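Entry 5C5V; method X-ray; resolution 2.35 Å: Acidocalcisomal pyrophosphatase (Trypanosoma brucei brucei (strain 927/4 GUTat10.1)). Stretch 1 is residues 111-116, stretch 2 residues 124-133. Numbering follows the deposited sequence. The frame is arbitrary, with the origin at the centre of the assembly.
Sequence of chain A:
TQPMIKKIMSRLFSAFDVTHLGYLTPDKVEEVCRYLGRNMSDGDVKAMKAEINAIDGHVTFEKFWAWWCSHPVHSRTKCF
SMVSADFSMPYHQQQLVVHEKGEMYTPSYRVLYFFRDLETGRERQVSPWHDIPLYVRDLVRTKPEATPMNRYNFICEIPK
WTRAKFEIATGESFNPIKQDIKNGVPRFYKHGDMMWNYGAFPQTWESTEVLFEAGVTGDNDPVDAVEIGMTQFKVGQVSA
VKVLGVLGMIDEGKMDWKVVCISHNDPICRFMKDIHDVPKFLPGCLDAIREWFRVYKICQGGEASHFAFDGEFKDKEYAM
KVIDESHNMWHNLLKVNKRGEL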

# COMPACT_ATOMS: atom_id res chain seq x y z
N VAL A 111 -1.45 33.54 5.87
CA VAL A 111 -2.17 32.42 6.43
C VAL A 111 -2.06 32.47 7.95
O VAL A 111 -0.98 32.30 8.51
CB VAL A 111 -1.65 31.07 5.93
CG1 VAL A 111 -2.51 29.96 6.50
CG2 VAL A 111 -1.64 31.02 4.40
N LEU A 112 -3.19 32.72 8.61
CA LEU A 112 -3.24 32.88 10.05
C LEU A 112 -3.72 31.62 10.74
O LEU A 112 -4.54 30.89 10.19
CB LEU A 112 -4.14 34.06 10.44
CG LEU A 112 -3.61 35.46 10.14
CD1 LEU A 112 -3.40 35.63 8.65
CD2 LEU A 112 -4.54 36.55 10.69
N TYR A 113 -3.21 31.39 11.95
CA TYR A 113 -3.57 30.23 12.75
C TYR A 113 -4.27 30.62 14.04
O TYR A 113 -3.94 31.62 14.68
CB TYR A 113 -2.32 29.41 13.08
CG TYR A 113 -1.71 28.74 11.86
CD1 TYR A 113 -1.86 27.37 11.64
CD2 TYR A 113 -0.99 29.47 10.94
CE1 TYR A 113 -1.30 26.75 10.52
CE2 TYR A 113 -0.43 28.88 9.83
CZ TYR A 113 -0.59 27.52 9.63
OH TYR A 113 -0.01 26.97 8.52
N PHE A 114 -5.26 29.82 14.42
CA PHE A 114 -5.99 30.02 15.65
C PHE A 114 -6.15 28.73 16.42
O PHE A 114 -6.00 27.64 15.88
CB PHE A 114 -7.37 30.61 15.36
CG PHE A 114 -7.33 31.93 14.66
CD1 PHE A 114 -7.52 33.11 15.37
CD2 PHE A 114 -7.11 31.99 13.29
CE1 PHE A 114 -7.48 34.32 14.73
CE2 PHE A 114 -7.08 33.21 12.64
CZ PHE A 114 -7.26 34.38 13.36
N PHE A 115 -6.48 28.87 17.70
CA PHE A 115 -6.96 27.75 18.50
C PHE A 115 -8.42 28.00 18.79
O PHE A 115 -8.80 29.11 19.16
CB PHE A 115 -6.19 27.60 19.81
CG PHE A 115 -4.89 26.88 19.67
CD1 PHE A 115 -4.40 26.54 18.43
CD2 PHE A 115 -4.16 26.53 20.79
CE1 PHE A 115 -3.21 25.87 18.30
CE2 PHE A 115 -2.96 25.86 20.66
CZ PHE A 115 -2.49 25.53 19.42
N ARG A 116 -9.23 26.98 18.59
CA ARG A 116 -10.58 26.98 19.10
C ARG A 116 -10.64 25.95 20.20
O ARG A 116 -10.51 24.76 19.94
CB ARG A 116 -11.59 26.63 18.02
CG ARG A 116 -13.05 26.63 18.47
CD ARG A 116 -13.84 26.21 17.26
NE ARG A 116 -13.73 27.21 16.21
CZ ARG A 116 -13.96 26.95 14.93
NH1 ARG A 116 -14.25 25.71 14.56
NH2 ARG A 116 -13.82 27.92 14.02
N ARG A 124 -8.55 31.96 19.86
CA ARG A 124 -7.44 32.89 20.02
C ARG A 124 -6.44 32.65 18.89
O ARG A 124 -6.29 31.52 18.42
CB ARG A 124 -6.76 32.74 21.39
CG ARG A 124 -5.98 31.45 21.59
CD ARG A 124 -5.52 31.30 23.04
NE ARG A 124 -4.74 30.08 23.25
CZ ARG A 124 -3.41 29.99 23.18
NH1 ARG A 124 -2.68 31.07 22.90
NH2 ARG A 124 -2.81 28.82 23.38
N GLN A 125 -5.79 33.72 18.44
CA GLN A 125 -4.77 33.55 17.42
C GLN A 125 -3.53 32.97 18.08
O GLN A 125 -3.22 33.31 19.24
CB GLN A 125 -4.46 34.86 16.71
CG GLN A 125 -3.51 34.70 15.55
CD GLN A 125 -3.35 35.94 14.72
OE1 GLN A 125 -3.99 36.96 14.97
NE2 GLN A 125 -2.47 35.88 13.73
N VAL A 126 -2.84 32.09 17.35
CA VAL A 126 -1.62 31.46 17.83
C VAL A 126 -0.54 31.50 16.76
O VAL A 126 -0.80 31.88 15.61
CB VAL A 126 -1.84 29.99 18.23
CG1 VAL A 126 -2.94 29.87 19.29
CG2 VAL A 126 -2.19 29.14 17.02
N SER A 127 0.67 31.10 17.13
CA SER A 127 1.76 31.04 16.18
C SER A 127 2.00 29.62 15.71
O SER A 127 2.17 28.73 16.53
CB SER A 127 3.04 31.60 16.80
OG SER A 127 4.15 31.26 15.98
N PRO A 128 2.00 29.39 14.39
CA PRO A 128 2.28 28.04 13.90
C PRO A 128 3.67 27.59 14.34
O PRO A 128 3.91 26.42 14.58
CB PRO A 128 2.22 28.20 12.38
CG PRO A 128 2.56 29.62 12.15
CD PRO A 128 1.91 30.36 13.28
N TRP A 129 4.58 28.55 14.46
CA TRP A 129 5.93 28.29 14.93
C TRP A 129 5.98 27.92 16.42
O TRP A 129 6.55 26.90 16.80
CB TRP A 129 6.78 29.53 14.66
CG TRP A 129 8.24 29.39 14.92
CD1 TRP A 129 8.94 28.24 15.12
CD2 TRP A 129 9.19 30.46 15.01
NE1 TRP A 129 10.27 28.52 15.31
CE2 TRP A 129 10.45 29.88 15.27
CE3 TRP A 129 9.09 31.85 14.91
CZ2 TRP A 129 11.61 30.64 15.43
CZ3 TRP A 129 10.24 32.61 15.07
CH2 TRP A 129 11.48 32.00 15.32
N HIS A 130 5.38 28.74 17.28
CA HIS A 130 5.55 28.53 18.71
C HIS A 130 4.51 27.62 19.33
O HIS A 130 4.79 26.93 20.29
CB HIS A 130 5.57 29.86 19.46
CG HIS A 130 6.56 30.84 18.90
ND1 HIS A 130 7.88 30.51 18.70
CD2 HIS A 130 6.41 32.11 18.48
CE1 HIS A 130 8.51 31.55 18.18
NE2 HIS A 130 7.65 32.53 18.03
N ASP A 131 3.30 27.63 18.80
CA ASP A 131 2.19 27.02 19.52
C ASP A 131 1.76 25.64 19.04
O ASP A 131 1.05 24.93 19.75
CB ASP A 131 1.01 27.98 19.50
CG ASP A 131 1.31 29.25 20.24
OD1 ASP A 131 1.68 29.16 21.43
OD2 ASP A 131 1.21 30.34 19.64
N ILE A 132 2.18 25.24 17.84
CA ILE A 132 1.97 23.87 17.39
C ILE A 132 3.05 22.97 17.97
O ILE A 132 4.23 23.24 17.80
CB ILE A 132 1.97 23.75 15.86
CG1 ILE A 132 0.83 24.57 15.27
CG2 ILE A 132 1.84 22.30 15.44
CD1 ILE A 132 0.83 24.61 13.75
N PRO A 133 2.64 21.90 18.69
CA PRO A 133 3.64 21.03 19.32
C PRO A 133 4.54 20.38 18.27
O PRO A 133 4.05 19.94 17.24
CB PRO A 133 2.79 19.97 20.05
CG PRO A 133 1.41 20.51 20.09
CD PRO A 133 1.27 21.41 18.90
O HOH W 1 -1.08 33.13 13.09

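What ties the two backbones together? Two antiparallel strands are joined by three main-chain hydrogen bonds. F115 and R124 form a reciprocal pair: F115 N donates to R124 O at 2.8 Å, and R124 N donates to F115 O at 2.9 Å. Further along, V126 N donates to Y113 O at 2.9 Å, almost straight at 173°. Between these bonds lies the non-hydrogen-bonded pair F114 and Q125, whose CA atoms come within 4.1 Å of each other. The same two carbonyls are also approached by CA-H groups, with F114 CA 3.2 Å from R124 O and Q125 CA 3.5 Å from Y113 O.

What does the water between the strands do? It takes the place of a direct return bond. It accepts from Y113 N at 3.0 Å and donates to V126 O at 2.8 Å, so both backbone groups find a partner although Y113 N and V126 O are 4.4 Å apart. The same water accepts from Q125 NE2 at 3.1 Å. The extended side chain of Q125, t at both chi1 and chi2, thus brings its amide to the water, while its CG lies over one face of the F114 ring.

What do the side chains of Y113, F115, R124 and V126 build on their shared face of the sheet? They make the packed side of the contact, where F115 and Y113 are the residues most covered by the other stretch. V126 suits this buried place because both its methyls pack on F115: CG1 sits over the F115 ring, 3.8 Å from its centroid in a CH-pi contact, and V126 CG2 lies 3.7 Å from F115 CD1 while also reaching Y113 CB at 4.0 Å. R124 is exposed, yet the end of its long side chain lies nearer to the first strand than its CA-to-CB direction alone would suggest, with R124 NH2 3.7 Å from F115 CD2.

How does the chain beyond V126 add to the packing? It turns into a short, weakly bonded helix that brings P128 and D131 toward the first strand. S127 caps it, its OG accepting from H130 N at 3.1 Å and more weakly from W129 N at 3.1 Å; in return, D131 OD2 accepts from S127 N at 2.7 Å. P128, a compact apolar ring, places CB over the face of Y113, 3.8 Å from the ring centroid. D131 meets F115 at the ring edge, its backbone O 3.6 Å from CZ, and I132 adds a looser apolar contact, CD1 to Y113 CD1 at 4.4 Å.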